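PDB 1W15: synaptotagmin-4 from Rattus norvegicus, which supports the mobility of neuronal dense-core vesicles through its interaction with the kinesin KIF1A and plays a role in dendrite formation by melanocytes. Local coordinates for residues V57-Y60 / R65-K68; L103-E108 / N113-R118; W133-D138 / I144-M149. All blocks are in the same frame, centred on the assembly; numbering follows the deposited sequence. Where two conformers were deposited one is given.

Contact 1 (V57-Y60 / R65-K68)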
loop_
_atom_site.group_PDB
_atom_site.type_symbol
_atom_site.label_atom_id
_atom_site.label_comp_id
_atom_site.label_asym_id
_atom_site.label_seq_id
_atom_site.Cartn_x
_atom_site.Cartn_y
_atom_site.Cartn_z
ATOM N N VAL A 57 5.622 -7.331 -15.305
ATOM C CA VAL A 57 4.937 -6.127 -15.740
ATOM C C VAL A 57 5.799 -5.477 -16.851
ATOM O O VAL A 57 6.945 -5.089 -16.606
ATOM C CB VAL A 57 4.712 -5.120 -14.586
ATOM C CG1 VAL A 57 3.829 -3.918 -15.078
ATOM C CG2 VAL A 57 4.037 -5.793 -13.350
ATOM N N ASN A 58 5.258 -5.364 -18.062
ATOM C CA ASN A 58 5.984 -4.742 -19.185
ATOM C C ASN A 58 5.310 -3.419 -19.505
ATOM O O ASN A 58 4.094 -3.372 -19.571
ATOM C CB ASN A 58 5.960 -5.665 -20.423
ATOM C CG ASN A 58 6.780 -6.927 -20.226
ATOM O OD1 ASN A 58 7.859 -6.859 -19.643
ATOM N ND2 ASN A 58 6.284 -8.090 -20.702
ATOM N N LEU A 59 6.096 -2.376 -19.783
ATOM C CA LEU A 59 5.561 -1.070 -20.150
ATOM C C LEU A 59 5.924 -0.830 -21.607
ATOM O O LEU A 59 7.083 -1.019 -21.983
ATOM C CB LEU A 59 6.245 0.002 -19.300
ATOM C CG LEU A 59 5.734 1.428 -19.501
ATOM C CD1 LEU A 59 4.388 1.594 -18.854
ATOM C CD2 LEU A 59 6.716 2.440 -18.938
ATOM N N TYR A 60 4.931 -0.430 -22.417
ATOM C CA TYR A 60 5.123 -0.240 -23.871
ATOM C C TYR A 60 4.841 1.205 -24.197
ATOM O O TYR A 60 3.848 1.764 -23.705
ATOM C CB TYR A 60 4.124 -1.072 -24.646
ATOM C CG TYR A 60 4.434 -2.548 -24.507
ATOM C CD1 TYR A 60 5.410 -3.147 -25.326
ATOM C CD2 TYR A 60 3.784 -3.328 -23.538
ATOM C CE1 TYR A 60 5.754 -4.520 -25.192
ATOM C CE2 TYR A 60 4.092 -4.692 -23.420
ATOM C CZ TYR A 60 5.085 -5.274 -24.244
ATOM O OH TYR A 60 5.395 -6.629 -24.096
ATOM N N ARG A 65 8.668 -2.098 -26.090
ATOM C CA ARG A 65 8.808 -2.236 -24.639
ATOM C C ARG A 65 9.871 -1.267 -24.129
ATOM O O ARG A 65 11.033 -1.307 -24.553
ATOM C CB ARG A 65 9.176 -3.649 -24.208
ATOM C CG ARG A 65 9.051 -3.779 -22.699
ATOM C CD ARG A 65 9.198 -5.175 -22.146
ATOM N NE ARG A 65 10.467 -5.786 -22.531
ATOM C CZ ARG A 65 10.871 -6.994 -22.156
ATOM N NH1 ARG A 65 10.125 -7.745 -21.357
ATOM N NH2 ARG A 65 12.034 -7.467 -22.589
ATOM N N ILE A 66 9.489 -0.387 -23.224
ATOM C CA ILE A 66 10.479 0.552 -22.715
ATOM C C ILE A 66 10.891 0.253 -21.257
ATOM O O ILE A 66 11.837 0.832 -20.764
ATOM C CB ILE A 66 9.972 1.971 -22.866
ATOM C CG1 ILE A 66 8.629 2.123 -22.125
ATOM C CG2 ILE A 66 9.898 2.374 -24.381
ATOM C CD1 ILE A 66 8.260 3.642 -21.912
ATOM N N SER A 67 10.190 -0.628 -20.563
ATOM C CA SER A 67 10.601 -0.981 -19.204
ATOM C C SER A 67 9.972 -2.289 -18.818
ATOM O O SER A 67 8.954 -2.663 -19.405
ATOM C CB SER A 67 10.167 0.123 -18.223
ATOM O OG SER A 67 10.671 -0.137 -16.912
ATOM N N LYS A 68 10.561 -2.986 -17.829
ATOM C CA LYS A 68 9.974 -4.231 -17.335
ATOM C C LYS A 68 10.256 -4.364 -15.827
ATOM O O LYS A 68 11.296 -3.882 -15.356
ATOM C CB LYS A 68 10.499 -5.468 -18.118
ATOM C CG LYS A 68 11.997 -5.635 -18.042
ATOM C CD LYS A 68 12.528 -6.874 -18.773
ATOM C CE LYS A 68 14.012 -7.078 -18.423
ATOM N NZ LYS A 68 14.554 -8.378 -18.974
#
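Arg65 runs back along the neighbouring strand, over Tyr60 and Leu59 to Asn58. Its CB meets the ring of Tyr60 at CE1 (3.7 Å), and its CG, lying over one face of that ring, also comes within 3.5 Å of Leu59 O. With CG anti to the backbone N (chi1 -170°), CD is carried to Asn58 OD1 (3.3 Å); a bend at chi3 then steers the guanidinium, and Arg65 NH1 donates to Asn58 OD1 over 3.0 Å. The oxygen lies near the guanidinium plane, yet the donor sits 54° out of the amide's carbonyl plane. Lys68 CD lies above one guanidinium face, offset toward its rim. Beneath is a classic beta bulge, Ile66 and Ser67 both facing Leu59: Ile66 N bonds to Leu59 O at 2.8 Å, the bond from Ser67 N is weak, and Leu59 N returns a straight bond to Ser67 O (172°). On the other face Leu59 CD2 packs against Ile66 CD1 (3.6 Å). The hairpin forms one edge of its C2B sheet. Strand 98-106 flanks 57-60, its Glu101 accepting from both Asn58 ND2 and Tyr60 OH, while Val57, Leu59 and Ser67 touch Phe88 of the facing sheet.

Contact 2 (L103-E108 / N113-R118). With CA (calcium ion), chain B; NA (sodium ion), chain F.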
loop_
_atom_site.group_PDB
_atom_site.type_symbol
_atom_site.label_atom_id
_atom_site.label_comp_id
_atom_site.label_asym_id
_atom_site.label_seq_id
_atom_site.Cartn_x
_atom_site.Cartn_y
_atom_site.Cartn_z
ATOM N N LEU A 103 1.675 -10.137 -16.716
ATOM C CA LEU A 103 1.731 -11.567 -16.976
ATOM C C LEU A 103 1.859 -12.280 -15.639
ATOM O O LEU A 103 2.793 -12.015 -14.888
ATOM C CB LEU A 103 2.948 -11.900 -17.872
ATOM C CG LEU A 103 2.918 -11.022 -19.150
ATOM C CD1 LEU A 103 4.282 -10.631 -19.544
ATOM C CD2 LEU A 103 2.118 -11.683 -20.243
ATOM N N VAL A 104 0.907 -13.164 -15.355
ATOM C CA VAL A 104 0.984 -14.057 -14.219
ATOM C C VAL A 104 1.594 -15.385 -14.736
ATOM O O VAL A 104 1.019 -16.012 -15.639
ATOM C CB VAL A 104 -0.408 -14.289 -13.572
ATOM C CG1 VAL A 104 -0.240 -15.194 -12.323
ATOM C CG2 VAL A 104 -1.129 -12.907 -13.211
ATOM N N LEU A 105 2.745 -15.746 -14.169
ATOM C CA LEU A 105 3.573 -16.866 -14.623
ATOM C C LEU A 105 3.762 -17.819 -13.487
ATOM O O LEU A 105 3.745 -17.413 -12.317
ATOM C CB LEU A 105 4.948 -16.336 -15.057
ATOM C CG LEU A 105 4.860 -15.396 -16.290
ATOM C CD1 LEU A 105 5.528 -14.058 -16.059
ATOM C CD2 LEU A 105 5.547 -16.197 -17.393
ATOM N N ASP A 106 3.989 -19.089 -13.828
ATOM C CA ASP A 106 4.233 -20.094 -12.819
ATOM C C ASP A 106 5.737 -20.345 -12.835
ATOM O O ASP A 106 6.302 -20.725 -13.881
ATOM C CB ASP A 106 3.458 -21.349 -13.204
ATOM C CG ASP A 106 3.748 -22.518 -12.313
ATOM O OD1 ASP A 106 4.006 -22.361 -11.107
ATOM O OD2 ASP A 106 3.765 -23.652 -12.767
ATOM N N SER A 107 6.391 -20.097 -11.700
ATOM C CA SER A 107 7.816 -20.358 -11.596
ATOM C C SER A 107 8.075 -21.847 -11.505
ATOM O O SER A 107 7.545 -22.532 -10.622
ATOM C CB SER A 107 8.374 -19.598 -10.391
ATOM O OG SER A 107 9.695 -20.009 -10.148
ATOM N N GLU A 108 8.868 -22.383 -12.432
ATOM C CA GLU A 108 9.110 -23.818 -12.450
ATOM C C GLU A 108 10.572 -24.026 -12.802
ATOM O O GLU A 108 11.006 -23.615 -13.876
ATOM C CB GLU A 108 8.231 -24.504 -13.507
ATOM C CG GLU A 108 8.370 -26.034 -13.511
ATOM C CD GLU A 108 7.542 -26.698 -12.425
ATOM O OE1 GLU A 108 6.573 -26.083 -11.961
ATOM O OE2 GLU A 108 7.837 -27.838 -12.029
ATOM N N ASN A 113 8.944 -20.927 -17.781
ATOM C CA ASN A 113 7.814 -20.635 -16.890
ATOM C C ASN A 113 6.572 -20.366 -17.744
ATOM O O ASN A 113 6.627 -19.605 -18.691
ATOM C CB ASN A 113 8.121 -19.402 -16.035
ATOM C CG ASN A 113 9.238 -19.666 -15.031
ATOM O OD1 ASN A 113 9.597 -20.806 -14.777
ATOM N ND2 ASN A 113 9.778 -18.610 -14.453
ATOM N N GLU A 114 5.466 -21.003 -17.418
ATOM C CA GLU A 114 4.257 -20.901 -18.237
ATOM C C GLU A 114 3.474 -19.663 -17.867
ATOM O O GLU A 114 3.474 -19.257 -16.701
ATOM C CB GLU A 114 3.409 -22.145 -18.008
ATOM C CG GLU A 114 2.002 -22.059 -18.598
ATOM C CD GLU A 114 1.456 -23.449 -18.897
ATOM O OE1 GLU A 114 2.017 -24.410 -18.336
ATOM O OE2 GLU A 114 0.509 -23.595 -19.718
ATOM N N VAL A 115 2.848 -19.032 -18.864
ATOM C CA VAL A 115 2.006 -17.858 -18.601
ATOM C C VAL A 115 0.676 -18.416 -18.143
ATOM O O VAL A 115 0.079 -19.217 -18.865
ATOM C CB VAL A 115 1.816 -16.987 -19.868
ATOM C CG1 VAL A 115 0.730 -15.865 -19.635
ATOM C CG2 VAL A 115 3.140 -16.389 -20.331
ATOM N N ILE A 116 0.249 -18.053 -16.936
ATOM C CA ILE A 116 -1.012 -18.522 -16.367
ATOM C C ILE A 116 -2.148 -17.623 -16.887
ATOM O O ILE A 116 -3.262 -18.093 -17.191
ATOM C CB ILE A 116 -0.963 -18.396 -14.823
ATOM C CG1 ILE A 116 0.020 -19.378 -14.184
ATOM C CG2 ILE A 116 -2.363 -18.555 -14.194
ATOM C CD1 ILE A 116 0.218 -19.077 -12.652
ATOM N N GLY A 117 -1.855 -16.336 -16.999
ATOM C CA GLY A 117 -2.845 -15.393 -17.523
ATOM C C GLY A 117 -2.231 -14.073 -17.848
ATOM O O GLY A 117 -1.120 -13.758 -17.401
ATOM N N ARG A 118 -2.962 -13.281 -18.614
ATOM C CA ARG A 118 -2.437 -11.995 -19.033
ATOM C C ARG A 118 -3.506 -10.917 -18.905
ATOM O O ARG A 118 -4.685 -11.179 -19.118
ATOM C CB ARG A 118 -2.034 -12.134 -20.518
ATOM C CG ARG A 118 -1.538 -10.880 -21.220
ATOM C CD ARG A 118 -0.822 -11.291 -22.604
ATOM N NE ARG A 118 -0.382 -10.123 -23.359
ATOM C CZ ARG A 118 -1.160 -9.421 -24.173
ATOM N NH1 ARG A 118 -2.445 -9.758 -24.375
ATOM N NH2 ARG A 118 -0.650 -8.367 -24.801
HETATM CA CA CA B . 5.614 -24.344 -10.310
HETATM NA NA NA F . 11.627 -21.934 -15.259
HETATM O O HOH W 1 5.552 -23.311 -15.494
HETATM O O HOH W 2 11.448 -18.210 -11.807
HETATM O O HOH W 3 12.049 -19.969 -16.775
HETATM O O HOH W 4 5.636 -27.057 -9.873
HETATM O O HOH W 5 12.454 -20.898 -13.284
HETATM O O HOH W 6 14.323 -22.893 -15.294
#
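Strands 103-106 and 114-118 pair antiparallel, their axes at 144°, with a classic beta bulge where Ile116 and Gly117 both turn their N-H groups on Val104 O; Gly117 N to Val104 O is 3.2 Å, on a lone pair. Ile116 has CG1 anti to its carbonyl carbon (chi1 -69°), which lays CD1 across the opposite strand, 3.9 Å from Val104 CG1 and also against Asp106 CB. An alanine here is likely to open a gap beside Val104 and remove a support from the metal-binding Asp106 side chain. On the other face Leu105 CD2 meets Val115 CG2 at 3.8 Å. At the loop end Asn113 OD1 accepts from Glu108 N (2.9 Å), the donor standing well above the amide's carbonyl plane. The same oxygen is a sodium ligand, alongside Glu108 O and Ser111; Asn113 ND2 bonds to Tyr54 OH. Calcium is held by Asp106 OD1 at 2.7 Å, Glu108 OE1 at 2.6 Å, Ser107 O, a water and Asp52. These bonds are longer than usual for calcium, which may reflect weak binding; this synaptotagmin does not bind calcium in its function. The arrangement is that of a C2-domain calcium-binding loop, carried by a beta-sandwich hairpin.

Contact 3 (W133-D138 / I144-M149); sequences WKEICD and IAKWHM
Lys146 and Glu135 form the salt bridge that ties the strand to the helix, Lys146 NZ donating to Glu135 OE1 over 2.8 Å. The ammonium comes to the syn side of the carboxylate, 28° out of its plane, and a bend at the last torsion of the lysine (chi4 -51°) turns NZ onto the oxygen while CE passes 3.0 Å from the same OE1. Glu135 reaches toward the strand with CG anti to its backbone N and an extended chain, and the two side chains cross at a slant. A second ion pair, within the helix, joins residues one turn apart, Lys134 NZ to Asp138 OD2 at 2.7 Å, again on the syn side. Further along the strand, His148 bonds through ND1 to Ser128 OG and through NE2 to His132 ND1, while the other ring nitrogen of His132 bonds to Ile144 O, so the start of helix 128-138 is tied to the strand too. A helix inserted between the last two strands of the sandwich is characteristic of synaptotagmin C2B domains; here it runs antiparallel to strand 144-149, the axes 9.5 Å apart. Apolar contact centres on Ile144. Its CD1 rests on the helix backbone, 3.6 Å from Glu135 O and 3.7 Å from Ile136 N, and also meets Glu135 CG, though this packing is less certain because both isoleucines were modelled in two conformers. Its other branch, CG2, lies by the carboxylate, 3.8 Å from Glu135 OE2, giving the acid an apolar flank next to its lysine. Ile136 packs on Leu23 of the adjacent strand and on Leu95, and Trp133 turns away from strand 144-149 onto Ile98, Val100 and Leu121 of the facing sheet. From outside, Gln26 of a second subunit packs on Glu135, Ile144 and Lys146.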
loop_
_atom_site.group_PDB
_atom_site.type_symbol
_atom_site.label_atom_id
_atom_site.label_comp_id
_atom_site.label_asym_id
_atom_site.label_seq_id
_atom_site.Cartn_x
_atom_site.Cartn_y
_atom_site.Cartn_z
ATOM N N TRP A 133 -7.758 2.078 -17.490
ATOM C CA TRP A 133 -6.845 3.066 -18.095
ATOM C C TRP A 133 -7.493 4.446 -18.313
ATOM O O TRP A 133 -6.866 5.473 -18.078
ATOM C CB TRP A 133 -6.344 2.568 -19.428
ATOM C CG TRP A 133 -5.081 3.239 -19.896
ATOM C CD1 TRP A 133 -4.941 4.120 -20.969
ATOM C CD2 TRP A 133 -3.774 3.096 -19.329
ATOM N NE1 TRP A 133 -3.616 4.468 -21.104
ATOM C CE2 TRP A 133 -2.884 3.870 -20.111
ATOM C CE3 TRP A 133 -3.256 2.371 -18.245
ATOM C CZ2 TRP A 133 -1.513 3.949 -19.835
ATOM C CZ3 TRP A 133 -1.883 2.445 -17.974
ATOM C CH2 TRP A 133 -1.031 3.235 -18.772
ATOM N N LYS A 134 -8.731 4.463 -18.787
ATOM C CA LYS A 134 -9.458 5.743 -18.942
ATOM C C LYS A 134 -9.531 6.540 -17.613
ATOM O O LYS A 134 -9.366 7.780 -17.573
ATOM C CB LYS A 134 -10.846 5.501 -19.526
ATOM C CG LYS A 134 -11.659 6.807 -19.592
ATOM C CD LYS A 134 -12.812 6.797 -20.554
ATOM C CE LYS A 134 -13.782 7.965 -20.235
ATOM N NZ LYS A 134 -13.190 9.388 -20.362
ATOM N N GLU A 135 -9.787 5.805 -16.532
ATOM C CA GLU A 135 -9.989 6.398 -15.216
ATOM C C GLU A 135 -8.650 6.988 -14.726
ATOM O O GLU A 135 -8.617 8.130 -14.231
ATOM C CB GLU A 135 -10.577 5.365 -14.240
ATOM C CG GLU A 135 -11.276 5.989 -13.036
ATOM C CD GLU A 135 -11.954 4.962 -12.122
ATOM O OE1 GLU A 135 -12.260 3.847 -12.591
ATOM O OE2 GLU A 135 -12.191 5.287 -10.930
ATOM N N ILE A 136 -7.565 6.214 -14.924
ATOM C CA ILE A 136 -6.143 6.588 -14.685
ATOM C C ILE A 136 -5.717 7.925 -15.385
ATOM O O ILE A 136 -5.005 8.823 -14.762
ATOM C CB ILE A 136 -5.203 5.408 -15.154
ATOM C CG1 ILE A 136 -5.259 4.219 -14.167
ATOM C CG2 ILE A 136 -3.767 5.863 -15.371
ATOM C CD1 ILE A 136 -4.939 2.864 -14.837
ATOM N N CYS A 137 -6.164 8.066 -16.639
ATOM C CA CYS A 137 -5.943 9.270 -17.425
ATOM C C CYS A 137 -6.895 10.387 -17.033
ATOM O O CYS A 137 -6.535 11.568 -17.066
ATOM C CB CYS A 137 -6.092 8.956 -18.899
ATOM S SG CYS A 137 -4.862 7.776 -19.481
ATOM N N ASP A 138 -8.119 10.035 -16.662
ATOM C CA ASP A 138 -9.102 11.064 -16.244
ATOM C C ASP A 138 -8.810 11.637 -14.844
ATOM O O ASP A 138 -9.208 12.774 -14.559
ATOM C CB ASP A 138 -10.551 10.547 -16.295
ATOM C CG ASP A 138 -11.079 10.382 -17.721
ATOM O OD1 ASP A 138 -10.459 10.869 -18.706
ATOM O OD2 ASP A 138 -12.095 9.714 -17.938
ATOM N N ILE A 144 -5.835 4.289 -8.248
ATOM C CA ILE A 144 -7.104 3.608 -8.465
ATOM C C ILE A 144 -6.793 2.110 -8.559
ATOM O O ILE A 144 -5.866 1.734 -9.277
ATOM C CB ILE A 144 -7.765 4.075 -9.771
ATOM C CG1 ILE A 144 -7.939 5.613 -9.804
ATOM C CG2 ILE A 144 -9.116 3.340 -10.011
ATOM C CD1 ILE A 144 -8.089 6.161 -11.252
ATOM N N ALA A 145 -7.580 1.304 -7.844
ATOM C CA ALA A 145 -7.415 -0.195 -7.768
ATOM C C ALA A 145 -8.621 -0.902 -8.348
ATOM O O ALA A 145 -9.771 -0.454 -8.104
ATOM C CB ALA A 145 -7.192 -0.633 -6.335
ATOM N N LYS A 146 -8.407 -1.965 -9.158
ATOM C CA LYS A 146 -9.521 -2.737 -9.719
ATOM C C LYS A 146 -9.071 -4.180 -9.875
ATOM O O LYS A 146 -7.887 -4.421 -10.164
ATOM C CB LYS A 146 -9.948 -2.288 -11.129
ATOM C CG LYS A 146 -10.323 -0.816 -11.257
ATOM C CD LYS A 146 -11.138 -0.536 -12.576
ATOM C CE LYS A 146 -11.538 0.961 -12.644
ATOM N NZ LYS A 146 -12.207 1.361 -11.346
ATOM N N TRP A 147 -10.025 -5.070 -9.680
ATOM C CA TRP A 147 -9.902 -6.497 -10.062
ATOM C C TRP A 147 -10.159 -6.664 -11.550
ATOM O O TRP A 147 -11.070 -6.023 -12.107
ATOM C CB TRP A 147 -10.936 -7.319 -9.303
ATOM C CG TRP A 147 -10.559 -7.679 -7.894
ATOM C CD1 TRP A 147 -11.107 -7.181 -6.711
ATOM C CD2 TRP A 147 -9.578 -8.653 -7.505
ATOM N NE1 TRP A 147 -10.499 -7.786 -5.629
ATOM C CE2 TRP A 147 -9.589 -8.717 -6.072
ATOM C CE3 TRP A 147 -8.692 -9.500 -8.232
ATOM C CZ2 TRP A 147 -8.731 -9.584 -5.330
ATOM C CZ3 TRP A 147 -7.865 -10.377 -7.514
ATOM C CH2 TRP A 147 -7.873 -10.389 -6.060
ATOM N N HIS A 148 -9.359 -7.499 -12.222
ATOM C CA HIS A 148 -9.546 -7.791 -13.630
ATOM C C HIS A 148 -9.498 -9.286 -13.834
ATOM O O HIS A 148 -8.665 -9.934 -13.214
ATOM C CB HIS A 148 -8.401 -7.235 -14.439
ATOM C CG HIS A 148 -8.344 -5.749 -14.420
ATOM N ND1 HIS A 148 -9.046 -4.972 -15.320
ATOM C CD2 HIS A 148 -7.678 -4.894 -13.609
ATOM C CE1 HIS A 148 -8.792 -3.694 -15.088
ATOM N NE2 HIS A 148 -7.965 -3.612 -14.052
ATOM N N MET A 149 -10.340 -9.812 -14.719
ATOM C CA MET A 149 -10.188 -11.226 -15.185
ATOM C C MET A 149 -8.934 -11.331 -16.048
ATOM O O MET A 149 -8.614 -10.423 -16.813
ATOM C CB MET A 149 -11.404 -11.692 -16.005
ATOM C CG MET A 149 -12.782 -11.604 -15.268
ATOM S SD MET A 149 -12.879 -12.644 -13.768
ATOM C CE MET A 149 -12.469 -14.277 -14.370
#

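Overall arrangement
Contacts 1 and 2 are hairpins of one sheet, each pairing one of its two central, neighbouring strands (53-61, 98-106) with an edge strand; they stand about 17 Å apart between centres and touch where Asn58 ND2 packs on Leu103 CD1 at 3.4 Å. All three contacts are partly buried, with exposed residues touching in contacts 1 and 2 and none in contact 3. The two hairpins share a bulged backbone ladder, but the first is edged by an arginine-amide bond, whereas the second ends in a metal-binding loop. Contact 3, across the chain's centre from contact 2, sets the helix against an edge strand of the other sheet through side chains, beside a second subunit.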